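Local coordinates for CELL division control protein 6 (Pyrobaculum aerophilum, PDB 1FNN), which probably takes part in regulating DNA replication, as an ATP-binding AAA+ protein of the Cdc6/Cdc18 family, crystallised here with ADP and magnesium, at residues H42-A47 with I160-V165; Y193-I198 with I223-G228; F199-D204 with L242-L247. One frame throughout, in Å; residues are numbered along the deposited sequence.

Contact 1: H42-A47 with I160-V165; sequences HHYPRA and IALVIV
Tyr44 lies alongside Leu162, their side chains pointing the same way. From CB, its CG stands anti to the backbone N (chi1 174°), and from there the ring runs past the start of the other strand. CD2 is 3.1 Å from Ile160 O, and CE2, the next ring atom, comes 4.1 Å from Leu162 CB. At the tip, OH lies 3.6 Å from Leu162 CD2, while its hydrogen-bond partner is Ile146 O. One ring face carries Arg46 CD over its centre, and Arg46 NH1 bonds back to Tyr44 O at 2.8 Å. Beside these side chains two neighbouring strands, 46-50 and 160-166, of the AAA+ core's parallel sheet (order 2-3-4-1-5) meet, and strand 46-50 runs toward the nucleotide-binding loop, consistent with a Walker A motif. Parallel pairing shows in Ala47, which donates from N to Leu162 O (3.1 Å) and accepts at O from Ile164 N (3.1 Å), both of these partners flanking Val163. Two residues earlier on each strand, Leu162 N donates to Pro45 O at 3.0 Å. Arg46 and Leu162 share one sheet face. On the other, Ala47 and Val163 face helices 23-38 and 57-68 respectively, Ala47 touching Leu32 and Val163 touching Leu61.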
loop_
_atom_site.group_PDB
_atom_site.type_symbol
_atom_site.label_atom_id
_atom_site.label_comp_id
_atom_site.label_asym_id
_atom_site.label_seq_id
_atom_site.Cartn_x
_atom_site.Cartn_y
_atom_site.Cartn_z
ATOM N N HIS A 42 12.723 19.744 -25.572
ATOM C CA HIS A 42 12.821 19.243 -26.960
ATOM C C HIS A 42 11.794 18.191 -27.307
ATOM O O HIS A 42 11.663 17.844 -28.487
ATOM C CB HIS A 42 14.239 18.674 -27.177
ATOM C CG HIS A 42 15.248 19.733 -26.819
ATOM N ND1 HIS A 42 15.407 20.837 -27.639
ATOM C CD2 HIS A 42 16.110 19.888 -25.802
ATOM C CE1 HIS A 42 16.338 21.628 -27.132
ATOM N NE2 HIS A 42 16.779 21.073 -26.016
ATOM N N HIS A 43 11.062 17.643 -26.334
ATOM C CA HIS A 43 9.920 16.769 -26.623
ATOM C C HIS A 43 9.029 16.754 -25.376
ATOM O O HIS A 43 9.394 17.415 -24.406
ATOM C CB HIS A 43 10.391 15.337 -26.922
ATOM C CG HIS A 43 10.590 14.413 -25.756
ATOM N ND1 HIS A 43 11.714 14.398 -24.981
ATOM C CD2 HIS A 43 9.761 13.447 -25.239
ATOM C CE1 HIS A 43 11.638 13.478 -24.010
ATOM N NE2 HIS A 43 10.444 12.905 -24.172
ATOM N N TYR A 44 7.833 16.212 -25.465
ATOM C CA TYR A 44 6.879 16.211 -24.377
ATOM C C TYR A 44 6.834 14.843 -23.703
ATOM O O TYR A 44 6.185 13.934 -24.209
ATOM C CB TYR A 44 5.515 16.521 -24.982
ATOM C CG TYR A 44 4.309 16.438 -24.076
ATOM C CD1 TYR A 44 3.058 16.205 -24.652
ATOM C CD2 TYR A 44 4.382 16.578 -22.694
ATOM C CE1 TYR A 44 1.917 16.119 -23.869
ATOM C CE2 TYR A 44 3.249 16.492 -21.919
ATOM C CZ TYR A 44 2.027 16.265 -22.501
ATOM O OH TYR A 44 0.894 16.179 -21.729
ATOM N N PRO A 45 7.477 14.719 -22.558
ATOM C CA PRO A 45 7.467 13.461 -21.816
ATOM C C PRO A 45 6.167 13.309 -21.056
ATOM O O PRO A 45 5.717 14.263 -20.412
ATOM C CB PRO A 45 8.637 13.569 -20.872
ATOM C CG PRO A 45 9.315 14.864 -21.140
ATOM C CD PRO A 45 8.356 15.707 -21.899
ATOM N N ARG A 46 5.514 12.144 -21.154
ATOM C CA ARG A 46 4.339 11.895 -20.339
ATOM C C ARG A 46 4.252 10.411 -19.969
ATOM O O ARG A 46 4.790 9.587 -20.725
ATOM C CB ARG A 46 3.060 12.474 -20.861
ATOM C CG ARG A 46 2.562 12.260 -22.257
ATOM C CD ARG A 46 3.535 12.640 -23.377
ATOM N NE ARG A 46 2.906 12.376 -24.640
ATOM C CZ ARG A 46 3.385 12.345 -25.862
ATOM N NH1 ARG A 46 4.663 12.583 -26.099
ATOM N NH2 ARG A 46 2.506 12.062 -26.815
ATOM N N ALA A 47 3.871 10.120 -18.711
ATOM C CA ALA A 47 3.671 8.740 -18.267
ATOM C C ALA A 47 2.389 8.664 -17.416
ATOM O O ALA A 47 1.979 9.643 -16.800
ATOM C CB ALA A 47 4.823 8.294 -17.382
ATOM N N ILE A 160 6.489 21.282 -20.599
ATOM C CA ILE A 160 5.809 20.512 -19.582
ATOM C C ILE A 160 6.082 19.012 -19.735
ATOM O O ILE A 160 6.002 18.501 -20.854
ATOM C CB ILE A 160 4.286 20.709 -19.655
ATOM C CG1 ILE A 160 3.878 22.161 -19.374
ATOM C CG2 ILE A 160 3.546 19.840 -18.636
ATOM C CD1 ILE A 160 2.389 22.409 -19.611
ATOM N N ALA A 161 6.468 18.375 -18.637
ATOM C CA ALA A 161 6.551 16.910 -18.573
ATOM C C ALA A 161 5.441 16.503 -17.594
ATOM O O ALA A 161 5.291 17.148 -16.538
ATOM C CB ALA A 161 7.889 16.454 -18.081
ATOM N N LEU A 162 4.590 15.571 -17.998
ATOM C CA LEU A 162 3.375 15.323 -17.229
ATOM C C LEU A 162 3.263 13.869 -16.791
ATOM O O LEU A 162 3.369 12.929 -17.619
ATOM C CB LEU A 162 2.159 15.670 -18.105
ATOM C CG LEU A 162 0.822 15.279 -17.454
ATOM C CD1 LEU A 162 0.529 16.116 -16.207
ATOM C CD2 LEU A 162 -0.307 15.398 -18.480
ATOM N N VAL A 163 3.158 13.653 -15.481
ATOM C CA VAL A 163 2.869 12.309 -14.983
ATOM C C VAL A 163 1.471 12.344 -14.347
ATOM O O VAL A 163 1.202 13.230 -13.503
ATOM C CB VAL A 163 3.893 11.831 -13.940
ATOM C CG1 VAL A 163 3.482 10.482 -13.320
ATOM C CG2 VAL A 163 5.250 11.618 -14.607
ATOM N N ILE A 164 0.610 11.388 -14.698
ATOM C CA ILE A 164 -0.689 11.241 -14.062
ATOM C C ILE A 164 -0.800 9.847 -13.414
ATOM O O ILE A 164 -0.081 8.900 -13.783
ATOM C CB ILE A 164 -1.881 11.417 -15.010
ATOM C CG1 ILE A 164 -2.002 10.214 -15.941
ATOM C CG2 ILE A 164 -1.756 12.714 -15.807
ATOM C CD1 ILE A 164 -3.230 10.295 -16.843
ATOM N N VAL A 165 -1.518 9.819 -12.299
ATOM C CA VAL A 165 -1.553 8.643 -11.452
ATOM C C VAL A 165 -2.975 8.139 -11.203
ATOM O O VAL A 165 -3.877 8.914 -10.939
ATOM C CB VAL A 165 -0.891 8.947 -10.095
ATOM C CG1 VAL A 165 -0.890 7.700 -9.215
ATOM C CG2 VAL A 165 0.537 9.461 -10.210
#

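Contact 2: Y193-I198 with I223-G228; sequences YTKDQI and IADITG. With ADP (adenosine-5'-diphosphate), chain D.
Lys195 and Ile198 reach the end of helix 217-227 through similar first torsions. In Lys195, chi1 of -69° sets CG anti to the carbonyl carbon, and the chain continues extended across Asp225. In Ile198, chi1 of -67° puts CG1 beside the backbone N and leaves CG2 anti to that N, directed at Ala224 and Thr227. Both residues belong to the first turn of helix 195-209 in the AAA+ lid region, a turn closed by a capping box: Gln197 N donates to Thr194 OG1 (3.2 Å), and Thr194 N donates to Gln197 OE1 (3.0 Å).

The backbones come nearest where helix 217-227 stops, with Lys195 CA 4.0 Å from Gly228 CA. No side chain stands between them, and the aliphatic part of Lys195 continues over that glycine. Lys195 crosses Asp225 at about a right angle, and its CD, 3.3 Å from Asp225 OD1, makes the close approach. NZ remains 4.1 Å from Asp225 OD1, beyond a salt bridge. The carboxylate is instead engaged by Arg351, through a salt bridge to OD1, and by Tyr308, through a hydrogen bond to OD2; both partners lie in the winged-helix region, so Asp225 ties the lid to it.

One turn along from Lys195, Ile198 CG2 packs 3.9 Å from Ala224 CB and 3.5 Å from Thr227 OG1. That hydroxyl is turned back into its own helix, donating to Ile223 O, which also accepts from Thr227 N. Gly228 O is buried with no partner in the model.

Just ahead of the capped turn, Tyr193 extends away from these helices to the nucleotide. ADP N6 donates to Tyr193 OH at 3.0 Å, with an N-H...O angle of 160°.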
loop_
_atom_site.group_PDB
_atom_site.type_symbol
_atom_site.label_atom_id
_atom_site.label_comp_id
_atom_site.label_asym_id
_atom_site.label_seq_id
_atom_site.Cartn_x
_atom_site.Cartn_y
_atom_site.Cartn_z
ATOM N N TYR A 193 2.054 -5.678 -3.747
ATOM C CA TYR A 193 3.264 -6.335 -3.280
ATOM C C TYR A 193 2.914 -7.750 -2.752
ATOM O O TYR A 193 1.892 -7.925 -2.077
ATOM C CB TYR A 193 3.920 -5.598 -2.127
ATOM C CG TYR A 193 4.525 -4.253 -2.515
ATOM C CD1 TYR A 193 3.966 -3.044 -2.127
ATOM C CD2 TYR A 193 5.689 -4.228 -3.281
ATOM C CE1 TYR A 193 4.534 -1.813 -2.480
ATOM C CE2 TYR A 193 6.274 -3.027 -3.647
ATOM C CZ TYR A 193 5.682 -1.837 -3.240
ATOM O OH TYR A 193 6.310 -0.664 -3.640
ATOM N N THR A 194 3.877 -8.635 -2.914
ATOM C CA THR A 194 3.685 -9.983 -2.386
ATOM C C THR A 194 4.111 -9.959 -0.920
ATOM O O THR A 194 4.705 -8.989 -0.392
ATOM C CB THR A 194 4.584 -10.982 -3.134
ATOM O OG1 THR A 194 5.928 -10.566 -2.866
ATOM C CG2 THR A 194 4.376 -11.014 -4.637
ATOM N N LYS A 195 4.001 -11.145 -0.311
ATOM C CA LYS A 195 4.360 -11.248 1.091
ATOM C C LYS A 195 5.829 -11.039 1.318
ATOM O O LYS A 195 6.228 -10.490 2.366
ATOM C CB LYS A 195 3.909 -12.619 1.645
ATOM C CG LYS A 195 2.391 -12.650 1.694
ATOM C CD LYS A 195 1.870 -14.077 2.039
ATOM C CE LYS A 195 0.364 -13.902 2.259
ATOM N NZ LYS A 195 -0.278 -15.086 2.902
ATOM N N ASP A 196 6.663 -11.657 0.480
ATOM C CA ASP A 196 8.093 -11.492 0.646
ATOM C C ASP A 196 8.474 -10.004 0.391
ATOM O O ASP A 196 9.336 -9.515 1.097
ATOM C CB ASP A 196 8.843 -12.405 -0.325
ATOM C CG ASP A 196 8.214 -13.799 -0.154
ATOM O OD1 ASP A 196 7.236 -14.076 -0.902
ATOM O OD2 ASP A 196 8.739 -14.511 0.722
ATOM N N GLN A 197 7.844 -9.350 -0.556
ATOM C CA GLN A 197 8.216 -7.941 -0.837
ATOM C C GLN A 197 7.802 -7.064 0.323
ATOM O O GLN A 197 8.537 -6.135 0.723
ATOM C CB GLN A 197 7.507 -7.535 -2.138
ATOM C CG GLN A 197 8.078 -8.314 -3.335
ATOM C CD GLN A 197 7.279 -8.089 -4.582
ATOM O OE1 GLN A 197 6.109 -7.671 -4.640
ATOM N NE2 GLN A 197 7.962 -8.386 -5.686
ATOM N N ILE A 198 6.576 -7.295 0.852
ATOM C CA ILE A 198 6.171 -6.586 2.078
ATOM C C ILE A 198 7.166 -6.763 3.197
ATOM O O ILE A 198 7.618 -5.823 3.877
ATOM C CB ILE A 198 4.758 -6.984 2.555
ATOM C CG1 ILE A 198 3.719 -6.500 1.549
ATOM C CG2 ILE A 198 4.489 -6.403 3.936
ATOM C CD1 ILE A 198 3.565 -4.975 1.496
ATOM N N ILE A 223 3.124 -9.832 9.942
ATOM C CA ILE A 223 2.463 -8.677 9.359
ATOM C C ILE A 223 2.433 -8.788 7.839
ATOM O O ILE A 223 1.437 -8.476 7.216
ATOM C CB ILE A 223 3.228 -7.347 9.722
ATOM C CG1 ILE A 223 3.249 -7.201 11.228
ATOM C CG2 ILE A 223 2.550 -6.199 8.980
ATOM C CD1 ILE A 223 4.002 -5.984 11.800
ATOM N N ALA A 224 3.523 -9.281 7.227
ATOM C CA ALA A 224 3.566 -9.463 5.780
ATOM C C ALA A 224 2.577 -10.547 5.282
ATOM O O ALA A 224 1.949 -10.395 4.243
ATOM C CB ALA A 224 4.982 -9.944 5.430
ATOM N N ASP A 225 2.333 -11.533 6.122
ATOM C CA ASP A 225 1.359 -12.598 5.846
ATOM C C ASP A 225 -0.044 -12.055 5.915
ATOM O O ASP A 225 -0.897 -12.509 5.150
ATOM C CB ASP A 225 1.506 -13.813 6.784
ATOM C CG ASP A 225 2.701 -14.628 6.319
ATOM O OD1 ASP A 225 3.070 -14.403 5.149
ATOM O OD2 ASP A 225 3.246 -15.444 7.073
ATOM N N ILE A 226 -0.292 -11.027 6.726
ATOM C CA ILE A 226 -1.610 -10.422 6.793
ATOM C C ILE A 226 -1.850 -9.533 5.583
ATOM O O ILE A 226 -3.005 -9.192 5.318
ATOM C CB ILE A 226 -1.726 -9.513 8.042
ATOM C CG1 ILE A 226 -1.531 -10.257 9.361
ATOM C CG2 ILE A 226 -3.052 -8.789 8.102
ATOM C CD1 ILE A 226 -1.414 -9.259 10.518
ATOM N N THR A 227 -0.808 -8.834 5.115
ATOM C CA THR A 227 -1.036 -7.784 4.125
ATOM C C THR A 227 -0.589 -8.088 2.718
ATOM O O THR A 227 -1.072 -7.412 1.809
ATOM C CB THR A 227 -0.254 -6.510 4.603
ATOM O OG1 THR A 227 1.112 -6.855 4.878
ATOM C CG2 THR A 227 -0.816 -6.012 5.920
ATOM N N GLY A 228 0.409 -8.929 2.501
ATOM C CA GLY A 228 0.964 -9.156 1.182
ATOM C C GLY A 228 0.046 -9.982 0.275
ATOM O O GLY A 228 -0.935 -10.580 0.761
HETATM P PB ADP D . 0.697 4.767 -3.423
HETATM O O1B ADP D . 0.712 6.162 -4.033
HETATM O O2B ADP D . 0.932 3.727 -4.364
HETATM O O3B ADP D . -0.650 4.709 -2.866
HETATM P PA ADP D . 2.803 5.085 -1.543
HETATM O O1A ADP D . 3.808 5.632 -2.472
HETATM O O2A ADP D . 2.250 6.130 -0.672
HETATM O O3A ADP D . 1.695 4.357 -2.316
HETATM O "O5'" ADP D . 3.459 3.969 -0.538
HETATM C "C5'" ADP D . 2.682 3.646 0.602
HETATM C "C4'" ADP D . 3.668 3.565 1.785
HETATM O "O4'" ADP D . 4.588 2.530 1.517
HETATM C "C3'" ADP D . 4.514 4.814 1.995
HETATM O "O3'" ADP D . 4.807 4.919 3.378
HETATM C "C2'" ADP D . 5.684 4.481 1.132
HETATM O "O2'" ADP D . 6.858 5.206 1.503
HETATM C "C1'" ADP D . 5.883 2.998 1.468
HETATM N N9 ADP D . 6.465 2.377 0.342
HETATM C C8 ADP D . 5.800 1.968 -0.783
HETATM N N7 ADP D . 6.487 1.196 -1.572
HETATM C C5 ADP D . 7.699 1.091 -0.909
HETATM C C6 ADP D . 8.888 0.420 -1.238
HETATM N N6 ADP D . 9.003 -0.261 -2.367
HETATM N N1 ADP D . 9.923 0.522 -0.400
HETATM C C2 ADP D . 9.791 1.244 0.696
HETATM N N3 ADP D . 8.733 1.927 1.130
HETATM C C4 ADP D . 7.701 1.802 0.252
#

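Contact 3: F199-D204 with L242-L247; sequences FDILLD and LAIDIL. With ADP (adenosine-5'-diphosphate), chain D.
The ADP pocket is walled on its lid side by helices 195-209 and 240-256, with Ile201 and Ile244 bordering the nucleotide. Over these short segments the axes approach to 10.1 Å at a crossing angle of -43°, and no hydrogen bond joins them; the contact is entirely apolar in its side chains.

Leu202 does most of the joining. Its CG lies anti to the carbonyl carbon (chi1 -63°), and one methyl, CD2, enters the groove formed by Ala243, Ile244 and Leu247. CD2 comes 3.6 Å from the backbone Ala243 O and 4.0 Å from Ala243 CB. Along the same groove it meets Ile244 CG1 at 3.9 Å and, one turn beyond Ala243, Leu247 CD2 at 4.0 Å. The other methyl, CD1, leans toward Ala243 CB. Leu247 CD2 also packs against the carbonyl oxygen of Leu202, so the two leucines are in touch by backbone as well as by methyl.

At the nucleotide end the two isoleucines touch by their methyls, Ile201 CG2 to Ile244 CD1 at 4.0 Å, and then each lines a different part of the adenosine. Ile201 lays CG1, CG2 and CD1 over one face of the adenine: CD1 is 3.6 Å from ADP C6, CG1 is nearest N1, and CG2 sits by N3 and C2. Ile244 instead takes the sugar, with CD1 3.5 Å from ADP O4' and C1' close behind. Arg205, which hydrogen-bonds ADP through NH2, packs against Ile244.

Around the pair, helix 217-227 closes one flank, with Ile223 on Leu202 and Thr227 on Ala243, while Val274 of helix 264-274 backs helix 240-256 at Leu242, Asp245 and Ile246.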
loop_
_atom_site.group_PDB
_atom_site.type_symbol
_atom_site.label_atom_id
_atom_site.label_comp_id
_atom_site.label_asym_id
_atom_site.label_seq_id
_atom_site.Cartn_x
_atom_site.Cartn_y
_atom_site.Cartn_z
ATOM N N PHE A 199 7.605 -8.001 3.450
ATOM C CA PHE A 199 8.610 -8.264 4.451
ATOM C C PHE A 199 9.862 -7.371 4.177
ATOM O O PHE A 199 10.401 -6.877 5.173
ATOM C CB PHE A 199 9.033 -9.730 4.440
ATOM C CG PHE A 199 10.170 -10.040 5.355
ATOM C CD1 PHE A 199 9.952 -10.324 6.685
ATOM C CD2 PHE A 199 11.477 -10.049 4.884
ATOM C CE1 PHE A 199 10.984 -10.611 7.539
ATOM C CE2 PHE A 199 12.524 -10.336 5.739
ATOM C CZ PHE A 199 12.291 -10.620 7.072
ATOM N N ASP A 200 10.339 -7.354 2.944
ATOM C CA ASP A 200 11.604 -6.586 2.725
ATOM C C ASP A 200 11.402 -5.102 3.047
ATOM O O ASP A 200 12.281 -4.422 3.550
ATOM C CB ASP A 200 12.089 -6.770 1.311
ATOM C CG ASP A 200 12.483 -8.188 0.928
ATOM O OD1 ASP A 200 12.954 -8.950 1.787
ATOM O OD2 ASP A 200 12.306 -8.507 -0.257
ATOM N N ILE A 201 10.276 -4.533 2.644
ATOM C CA ILE A 201 9.934 -3.158 2.978
ATOM C C ILE A 201 9.919 -2.952 4.485
ATOM O O ILE A 201 10.492 -1.992 5.035
ATOM C CB ILE A 201 8.594 -2.789 2.375
ATOM C CG1 ILE A 201 8.753 -2.845 0.840
ATOM C CG2 ILE A 201 8.082 -1.421 2.858
ATOM C CD1 ILE A 201 7.434 -2.646 0.095
ATOM N N LEU A 202 9.170 -3.824 5.194
ATOM C CA LEU A 202 9.108 -3.696 6.643
ATOM C C LEU A 202 10.447 -3.888 7.325
ATOM O O LEU A 202 10.727 -3.202 8.321
ATOM C CB LEU A 202 8.109 -4.694 7.256
ATOM C CG LEU A 202 6.648 -4.550 6.858
ATOM C CD1 LEU A 202 5.770 -5.571 7.604
ATOM C CD2 LEU A 202 6.125 -3.173 7.236
ATOM N N LEU A 203 11.325 -4.759 6.836
ATOM C CA LEU A 203 12.600 -4.928 7.519
ATOM C C LEU A 203 13.402 -3.609 7.436
ATOM O O LEU A 203 14.136 -3.227 8.363
ATOM C CB LEU A 203 13.335 -6.094 6.847
ATOM C CG LEU A 203 14.681 -6.444 7.471
ATOM C CD1 LEU A 203 14.539 -6.730 8.965
ATOM C CD2 LEU A 203 15.351 -7.607 6.750
ATOM N N ASP A 204 13.361 -2.977 6.257
ATOM C CA ASP A 204 14.007 -1.659 6.103
ATOM C C ASP A 204 13.472 -0.681 7.122
ATOM O O ASP A 204 14.250 0.055 7.789
ATOM C CB ASP A 204 13.817 -1.168 4.652
ATOM C CG ASP A 204 14.863 -1.642 3.691
ATOM O OD1 ASP A 204 14.810 -1.320 2.484
ATOM O OD2 ASP A 204 15.802 -2.368 4.091
ATOM N N LEU A 242 -0.565 0.041 4.573
ATOM C CA LEU A 242 -1.212 -0.737 5.646
ATOM C C LEU A 242 -0.190 -1.535 6.404
ATOM O O LEU A 242 -0.284 -1.576 7.629
ATOM C CB LEU A 242 -2.226 -1.689 4.960
ATOM C CG LEU A 242 -2.993 -2.637 5.878
ATOM C CD1 LEU A 242 -3.819 -1.840 6.869
ATOM C CD2 LEU A 242 -3.859 -3.579 4.996
ATOM N N ALA A 243 0.741 -2.222 5.731
ATOM C CA ALA A 243 1.724 -3.023 6.425
ATOM C C ALA A 243 2.579 -2.163 7.342
ATOM O O ALA A 243 2.819 -2.518 8.500
ATOM C CB ALA A 243 2.584 -3.849 5.481
ATOM N N ILE A 244 3.018 -0.999 6.832
ATOM C CA ILE A 244 3.852 -0.123 7.708
ATOM C C ILE A 244 3.043 0.434 8.858
ATOM O O ILE A 244 3.473 0.576 10.002
ATOM C CB ILE A 244 4.464 1.016 6.823
ATOM C CG1 ILE A 244 5.418 0.400 5.792
ATOM C CG2 ILE A 244 5.155 2.030 7.750
ATOM C CD1 ILE A 244 5.764 1.286 4.583
ATOM N N ASP A 245 1.779 0.774 8.638
ATOM C CA ASP A 245 0.899 1.274 9.679
ATOM C C ASP A 245 0.734 0.196 10.770
ATOM O O ASP A 245 0.861 0.493 11.953
ATOM C CB ASP A 245 -0.425 1.622 9.001
ATOM C CG ASP A 245 -1.546 2.218 9.796
ATOM O OD1 ASP A 245 -1.389 2.662 10.933
ATOM O OD2 ASP A 245 -2.701 2.292 9.335
ATOM N N ILE A 246 0.607 -1.087 10.355
ATOM C CA ILE A 246 0.477 -2.133 11.374
ATOM C C ILE A 246 1.757 -2.300 12.154
ATOM O O ILE A 246 1.692 -2.513 13.375
ATOM C CB ILE A 246 0.020 -3.486 10.719
ATOM C CG1 ILE A 246 -1.456 -3.334 10.305
ATOM C CG2 ILE A 246 0.270 -4.612 11.719
ATOM C CD1 ILE A 246 -1.871 -4.450 9.298
ATOM N N LEU A 247 2.929 -2.298 11.508
ATOM C CA LEU A 247 4.192 -2.400 12.218
ATOM C C LEU A 247 4.348 -1.301 13.284
ATOM O O LEU A 247 4.661 -1.548 14.465
ATOM C CB LEU A 247 5.386 -2.347 11.254
ATOM C CG LEU A 247 6.797 -2.327 11.823
ATOM C CD1 LEU A 247 7.058 -3.511 12.782
ATOM C CD2 LEU A 247 7.869 -2.402 10.735
HETATM P PB ADP D . 0.697 4.767 -3.423
HETATM O O1B ADP D . 0.712 6.162 -4.033
HETATM O O2B ADP D . 0.932 3.727 -4.364
HETATM O O3B ADP D . -0.650 4.709 -2.866
HETATM P PA ADP D . 2.803 5.085 -1.543
HETATM O O1A ADP D . 3.808 5.632 -2.472
HETATM O O2A ADP D . 2.250 6.130 -0.672
HETATM O O3A ADP D . 1.695 4.357 -2.316
HETATM O "O5'" ADP D . 3.459 3.969 -0.538
HETATM C "C5'" ADP D . 2.682 3.646 0.602
HETATM C "C4'" ADP D . 3.668 3.565 1.785
HETATM O "O4'" ADP D . 4.588 2.530 1.517
HETATM C "C3'" ADP D . 4.514 4.814 1.995
HETATM O "O3'" ADP D . 4.807 4.919 3.378
HETATM C "C2'" ADP D . 5.684 4.481 1.132
HETATM O "O2'" ADP D . 6.858 5.206 1.503
HETATM C "C1'" ADP D . 5.883 2.998 1.468
HETATM N N9 ADP D . 6.465 2.377 0.342
HETATM C C8 ADP D . 5.800 1.968 -0.783
HETATM N N7 ADP D . 6.487 1.196 -1.572
HETATM C C5 ADP D . 7.699 1.091 -0.909
HETATM C C6 ADP D . 8.888 0.420 -1.238
HETATM N N6 ADP D . 9.003 -0.261 -2.367
HETATM N N1 ADP D . 9.923 0.522 -0.400
HETATM C C2 ADP D . 9.791 1.244 0.696
HETATM N N3 ADP D . 8.733 1.927 1.130
HETATM C C4 ADP D . 7.701 1.802 0.252
#

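In the fold
Contacts 2 and 3 form one continuous block of lid packing, their centres 8 Å apart. Helix 195-209 serves both, and Ala243 CB is the joint, 3.5 Å from Ile198 CG2 and 3.4 Å from Thr227 OG1; a second joint is Ile223 CG2 on Leu202 CD1 at 3.6 Å. Both contacts also reach ADP, contact 2 by the polar edge of the adenine and contact 3 by its face and the ribose. Contact 1 stands apart in the core sheet, its centre about 32 Å from either. It relates to the same nucleotide from the phosphate side: the side chain of Val163 is about 8 Å from that of Lys57 and about 11 Å from ADP.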